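Local coordinates for ATP-dependent DNA helicase uvsW (Enterobacteria phage T4, PDB 1RIF), which couples ATP hydrolysis to 3'-5' unwinding of duplex DNA and catalyses branch migration of Holliday junctions during phage recombination and repair, at residues G35-N39 with P40-Y44; D97-L100 with S101-I105. The protein carries 1 engineered substitution. All coordinates share one frame; numbering follows the deposited sequence.

Interaction 1. Residues G35-N39 with P40-Y44; sequences GYRFN and PRFRY
N39 opens the short helix 40-43 and bonds to it with both its side chain and its carbonyl. With CG anti to the backbone N (chi1 -163°), its OD1 reaches R41 N at 3.0 Å, an N-cap bond that satisfies an amide which has no carbonyl partner in the helix itself. Asparagine suits the N-cap because its side chain is short and ends in an acceptor; P40, next in line, suits a first turn because it has no N-H to satisfy. The main-chain oxygen of N39 takes two donors: R43 N at 2.9 Å and F42 N at 3.0 Å.

The aromatic contact is edge-to-face. Y36 presents its CD1-CE1 edge to the face of F42, with planes 82° apart and centroids separated by 4.9 Å; CD1 stands over the middle of the phenyl ring. Two flat rings suit this meeting, one offering C-H groups and the other its pi face. With chi1 at 160°, the F42 ring turns away from its own N and lies over the preceding loop, where CD2 also meets R37 CA at 3.4 Å. The apolar CH2 groups of R37 can lie beside the phenyl ring, CG being 4.0 Å from F42 CE2. W47 touches Y36, N39 and F42, and R41 makes a cation-pi contact with it.

Polar capping thus satisfies the first turn of a very short helix, while the aromatic pair ties it to the type II turn G35-F38. The combination gives an exposed loop of the N-terminal region a defined local shape.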
loop_
_atom_site.group_PDB
_atom_site.type_symbol
_atom_site.label_atom_id
_atom_site.label_comp_id
_atom_site.label_asym_id
_atom_site.label_seq_id
_atom_site.Cartn_x
_atom_site.Cartn_y
_atom_site.Cartn_z
ATOM N N GLY A 35 1.702 9.923 22.475
ATOM C CA GLY A 35 1.902 9.149 23.682
ATOM C C GLY A 35 3.331 9.065 24.170
ATOM O O GLY A 35 3.595 8.402 25.171
ATOM N N TYR A 36 4.262 9.701 23.463
ATOM C CA TYR A 36 5.654 9.694 23.901
ATOM C C TYR A 36 5.571 10.512 25.189
ATOM O O TYR A 36 4.790 11.468 25.275
ATOM C CB TYR A 36 6.571 10.383 22.867
ATOM C CG TYR A 36 6.743 11.881 23.066
ATOM C CD1 TYR A 36 7.656 12.381 23.999
ATOM C CD2 TYR A 36 5.941 12.797 22.375
ATOM C CE1 TYR A 36 7.765 13.752 24.250
ATOM C CE2 TYR A 36 6.043 14.171 22.617
ATOM C CZ TYR A 36 6.955 14.637 23.560
ATOM O OH TYR A 36 7.042 15.980 23.827
ATOM N N ARG A 37 6.365 10.126 26.175
ATOM C CA ARG A 37 6.413 10.753 27.501
ATOM C C ARG A 37 6.068 9.592 28.404
ATOM O O ARG A 37 6.525 9.517 29.543
ATOM C CB ARG A 37 5.384 11.886 27.703
ATOM C CG ARG A 37 5.809 13.260 27.167
ATOM C CD ARG A 37 5.072 14.393 27.898
ATOM N NE ARG A 37 5.262 15.729 27.316
ATOM C CZ ARG A 37 4.689 16.162 26.193
ATOM N NH1 ARG A 37 3.882 15.374 25.497
ATOM N NH2 ARG A 37 4.888 17.403 25.780
ATOM N N PHE A 38 5.272 8.674 27.857
ATOM C CA PHE A 38 4.864 7.476 28.570
ATOM C C PHE A 38 5.706 6.320 28.085
ATOM O O PHE A 38 5.706 5.243 28.683
ATOM C CB PHE A 38 3.393 7.168 28.321
ATOM C CG PHE A 38 2.467 8.134 28.974
ATOM C CD1 PHE A 38 2.046 9.273 28.305
ATOM C CD2 PHE A 38 2.052 7.931 30.281
ATOM C CE1 PHE A 38 1.225 10.200 28.932
ATOM C CE2 PHE A 38 1.229 8.853 30.920
ATOM C CZ PHE A 38 0.816 9.988 30.246
ATOM N N ASN A 39 6.422 6.542 26.992
ATOM C CA ASN A 39 7.274 5.501 26.449
ATOM C C ASN A 39 8.608 5.520 27.205
ATOM O O ASN A 39 9.283 6.547 27.265
ATOM C CB ASN A 39 7.512 5.732 24.955
ATOM C CG ASN A 39 8.041 4.492 24.258
ATOM O OD1 ASN A 39 8.956 3.829 24.753
ATOM N ND2 ASN A 39 7.469 4.173 23.102
ATOM N N PRO A 40 8.998 4.380 27.801
ATOM C CA PRO A 40 10.259 4.297 28.550
ATOM C C PRO A 40 11.510 4.548 27.690
ATOM O O PRO A 40 12.577 4.883 28.216
ATOM C CB PRO A 40 10.212 2.889 29.154
ATOM C CG PRO A 40 9.401 2.109 28.154
ATOM C CD PRO A 40 8.297 3.078 27.786
ATOM N N ARG A 41 11.378 4.388 26.375
ATOM C CA ARG A 41 12.496 4.623 25.466
ATOM C C ARG A 41 12.824 6.115 25.452
ATOM O O ARG A 41 13.948 6.515 25.156
ATOM C CB ARG A 41 12.148 4.139 24.054
ATOM C CG ARG A 41 12.022 2.612 23.945
ATOM C CD ARG A 41 11.648 2.180 22.538
ATOM N NE ARG A 41 12.490 2.831 21.539
ATOM C CZ ARG A 41 12.034 3.636 20.579
ATOM N NH1 ARG A 41 10.735 3.891 20.481
ATOM N NH2 ARG A 41 12.879 4.192 19.718
ATOM N N PHE A 42 11.822 6.927 25.781
ATOM C CA PHE A 42 11.953 8.376 25.847
ATOM C C PHE A 42 12.271 8.770 27.285
ATOM O O PHE A 42 13.187 9.544 27.538
ATOM C CB PHE A 42 10.639 9.046 25.421
ATOM C CG PHE A 42 10.499 10.467 25.894
ATOM C CD1 PHE A 42 11.134 11.510 25.222
ATOM C CD2 PHE A 42 9.743 10.761 27.027
ATOM C CE1 PHE A 42 11.014 12.827 25.677
ATOM C CE2 PHE A 42 9.616 12.065 27.490
ATOM C CZ PHE A 42 10.252 13.100 26.816
ATOM N N ARG A 43 11.502 8.230 28.224
ATOM C CA ARG A 43 11.701 8.538 29.630
ATOM C C ARG A 43 13.081 8.162 30.151
ATOM O O ARG A 43 13.646 8.887 30.965
ATOM C CB ARG A 43 10.648 7.842 30.486
ATOM C CG ARG A 43 9.233 8.296 30.223
ATOM C CD ARG A 43 8.279 7.742 31.269
ATOM N NE ARG A 43 8.693 8.115 32.620
ATOM C CZ ARG A 43 8.027 7.784 33.724
ATOM N NH1 ARG A 43 6.909 7.071 33.638
ATOM N NH2 ARG A 43 8.480 8.165 34.914
ATOM N N TYR A 44 13.627 7.042 29.688
ATOM C CA TYR A 44 14.939 6.605 30.161
ATOM C C TYR A 44 15.938 6.249 29.066
ATOM O O TYR A 44 17.152 6.302 29.285
ATOM C CB TYR A 44 14.780 5.401 31.096
ATOM C CG TYR A 44 13.743 5.599 32.180
ATOM C CD1 TYR A 44 12.394 5.337 31.939
ATOM C CD2 TYR A 44 14.109 6.067 33.443
ATOM C CE1 TYR A 44 11.432 5.535 32.930
ATOM C CE2 TYR A 44 13.160 6.270 34.438
ATOM C CZ TYR A 44 11.824 6.001 34.178
ATOM O OH TYR A 44 10.887 6.192 35.169
#

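Interaction 2. Residues D97-L100 with S101-I105; sequences DEWL and SKLEI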
loop_
_atom_site.group_PDB
_atom_site.type_symbol
_atom_site.label_atom_id
_atom_site.label_comp_id
_atom_site.label_asym_id
_atom_site.label_seq_id
_atom_site.Cartn_x
_atom_site.Cartn_y
_atom_site.Cartn_z
ATOM N N ASP A 97 -10.237 0.240 -20.717
ATOM C CA ASP A 97 -11.649 0.006 -20.966
ATOM C C ASP A 97 -11.847 -1.260 -21.780
ATOM O O ASP A 97 -12.803 -2.002 -21.545
ATOM C CB ASP A 97 -12.284 1.214 -21.649
ATOM C CG ASP A 97 -12.329 2.435 -20.744
ATOM O OD1 ASP A 97 -12.571 2.282 -19.520
ATOM O OD2 ASP A 97 -12.135 3.553 -21.262
ATOM N N GLU A 98 -10.941 -1.512 -22.724
ATOM C CA GLU A 98 -10.996 -2.727 -23.539
ATOM C C GLU A 98 -10.872 -3.938 -22.610
ATOM O O GLU A 98 -11.629 -4.905 -22.718
ATOM C CB GLU A 98 -9.847 -2.743 -24.544
ATOM C CG GLU A 98 -10.275 -2.620 -25.995
ATOM C CD GLU A 98 -9.200 -1.945 -26.857
ATOM O OE1 GLU A 98 -8.055 -2.462 -26.910
ATOM O OE2 GLU A 98 -9.504 -0.895 -27.477
ATOM N N TRP A 99 -9.906 -3.874 -21.696
ATOM C CA TRP A 99 -9.684 -4.947 -20.736
ATOM C C TRP A 99 -10.937 -5.175 -19.887
ATOM O O TRP A 99 -11.344 -6.315 -19.661
ATOM C CB TRP A 99 -8.506 -4.600 -19.832
ATOM C CG TRP A 99 -8.272 -5.585 -18.723
ATOM C CD1 TRP A 99 -7.732 -6.833 -18.829
ATOM C CD2 TRP A 99 -8.579 -5.396 -17.335
ATOM N NE1 TRP A 99 -7.682 -7.438 -17.592
ATOM C CE2 TRP A 99 -8.196 -6.578 -16.658
ATOM C CE3 TRP A 99 -9.144 -4.342 -16.596
ATOM C CZ2 TRP A 99 -8.359 -6.735 -15.274
ATOM C CZ3 TRP A 99 -9.306 -4.502 -15.221
ATOM C CH2 TRP A 99 -8.914 -5.689 -14.576
ATOM N N LEU A 100 -11.547 -4.088 -19.422
ATOM C CA LEU A 100 -12.751 -4.180 -18.600
ATOM C C LEU A 100 -13.935 -4.810 -19.324
ATOM O O LEU A 100 -14.748 -5.499 -18.712
ATOM C CB LEU A 100 -13.178 -2.794 -18.114
ATOM C CG LEU A 100 -12.491 -2.153 -16.906
ATOM C CD1 LEU A 100 -13.078 -0.763 -16.701
ATOM C CD2 LEU A 100 -12.683 -3.025 -15.656
ATOM N N SER A 101 -14.042 -4.565 -20.624
ATOM C CA SER A 101 -15.162 -5.093 -21.387
ATOM C C SER A 101 -15.084 -6.590 -21.651
ATOM O O SER A 101 -16.065 -7.181 -22.079
ATOM C CB SER A 101 -15.312 -4.335 -22.709
ATOM O OG SER A 101 -14.176 -4.519 -23.532
ATOM N N LYS A 102 -13.938 -7.210 -21.392
ATOM C CA LYS A 102 -13.805 -8.650 -21.612
ATOM C C LYS A 102 -14.146 -9.436 -20.346
ATOM O O LYS A 102 -14.267 -10.662 -20.367
ATOM C CB LYS A 102 -12.384 -8.995 -22.081
ATOM C CG LYS A 102 -11.300 -8.940 -21.015
ATOM C CD LYS A 102 -11.035 -10.314 -20.434
ATOM C CE LYS A 102 -9.914 -10.288 -19.399
ATOM N NZ LYS A 102 -8.598 -9.966 -20.002
ATOM N N LEU A 103 -14.314 -8.717 -19.246
ATOM C CA LEU A 103 -14.635 -9.332 -17.968
ATOM C C LEU A 103 -16.141 -9.580 -17.839
ATOM O O LEU A 103 -16.951 -8.765 -18.285
ATOM C CB LEU A 103 -14.179 -8.415 -16.829
ATOM C CG LEU A 103 -12.710 -7.982 -16.817
ATOM C CD1 LEU A 103 -12.504 -6.912 -15.759
ATOM C CD2 LEU A 103 -11.810 -9.179 -16.539
ATOM N N GLU A 104 -16.508 -10.706 -17.233
ATOM C CA GLU A 104 -17.911 -11.034 -17.004
ATOM C C GLU A 104 -18.093 -11.084 -15.490
ATOM O O GLU A 104 -17.884 -12.120 -14.863
ATOM C CB GLU A 104 -18.264 -12.388 -17.626
ATOM C CG GLU A 104 -17.821 -12.537 -19.075
ATOM C CD GLU A 104 -18.552 -13.650 -19.812
ATOM O OE1 GLU A 104 -18.813 -14.713 -19.198
ATOM O OE2 GLU A 104 -18.856 -13.461 -21.013
ATOM N N ILE A 105 -18.465 -9.948 -14.907
ATOM C CA ILE A 105 -18.642 -9.836 -13.463
ATOM C C ILE A 105 -20.073 -10.150 -13.065
ATOM O O ILE A 105 -21.016 -9.744 -13.743
ATOM C CB ILE A 105 -18.262 -8.416 -12.988
ATOM C CG1 ILE A 105 -16.859 -8.075 -13.490
ATOM C CG2 ILE A 105 -18.282 -8.337 -11.477
ATOM C CD1 ILE A 105 -16.461 -6.637 -13.247
#
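S101 N makes an i to i-4 backbone bond to D97 O, at 3.0 Å, joining residues 97-100, near the C-terminal end of helix 93-101, to the residues that lead toward strand 106-107. The spacing then tightens to i to i-3: K102 N bonds to W99 O at 3.2 Å and L103 N to L100 O at 3.3 Å. S101 OG adds a bond to E98 O at 2.7 Å; chi1 of 63° turns the hydroxyl back onto the helix, and serine, with so short an arm, can meet a carbonyl one turn earlier.

Beyond the turn, L103 brings CD1 over the six-membered ring of W99, a CH-pi contact 4.0 Å from the centroid and 12° off the ring normal. The same methyl meets L100 CD2 at 3.9 Å, so a branched apolar residue serves two neighbours at once. K102 bends at chi2 and chi4, bringing NZ obliquely to within 3.5 Å of W99 CD1. Tryptophan suits its place by offering a broad face to L103 and an N-H to E154 OE1; lysine's long, flexible chain brings its amine to that same oxygen in a salt bridge.

E154 belongs to helix 141-155, which also supplies R150 against W99 and L147 against L103. I105 packs on L143 and L147 of that helix and pairs through its backbone with I112, leading the chain into strand 106-107.

In the fold
Interaction 1 precedes interaction 2 along the chain, and they do not touch: their centres lie 53 Å apart, their nearest atoms about 41 Å, on opposite sides of the chain's centre. Residues 35-44 lie in the N-terminal UvsW region, on an excursion between strands 30-32 and 50-52, outside the strands of its four-stranded mixed sheet. Residues 97-105 follow on from helix 93-101 and rest on helix 141-155 of the ATP-binding helicase region, which is built round a seven-stranded parallel sheet. Both lie at the surface near a helix terminus, the first at a start and the second where a helix gives way to a loop, away from the predicted ATP-binding residues and DEAH box.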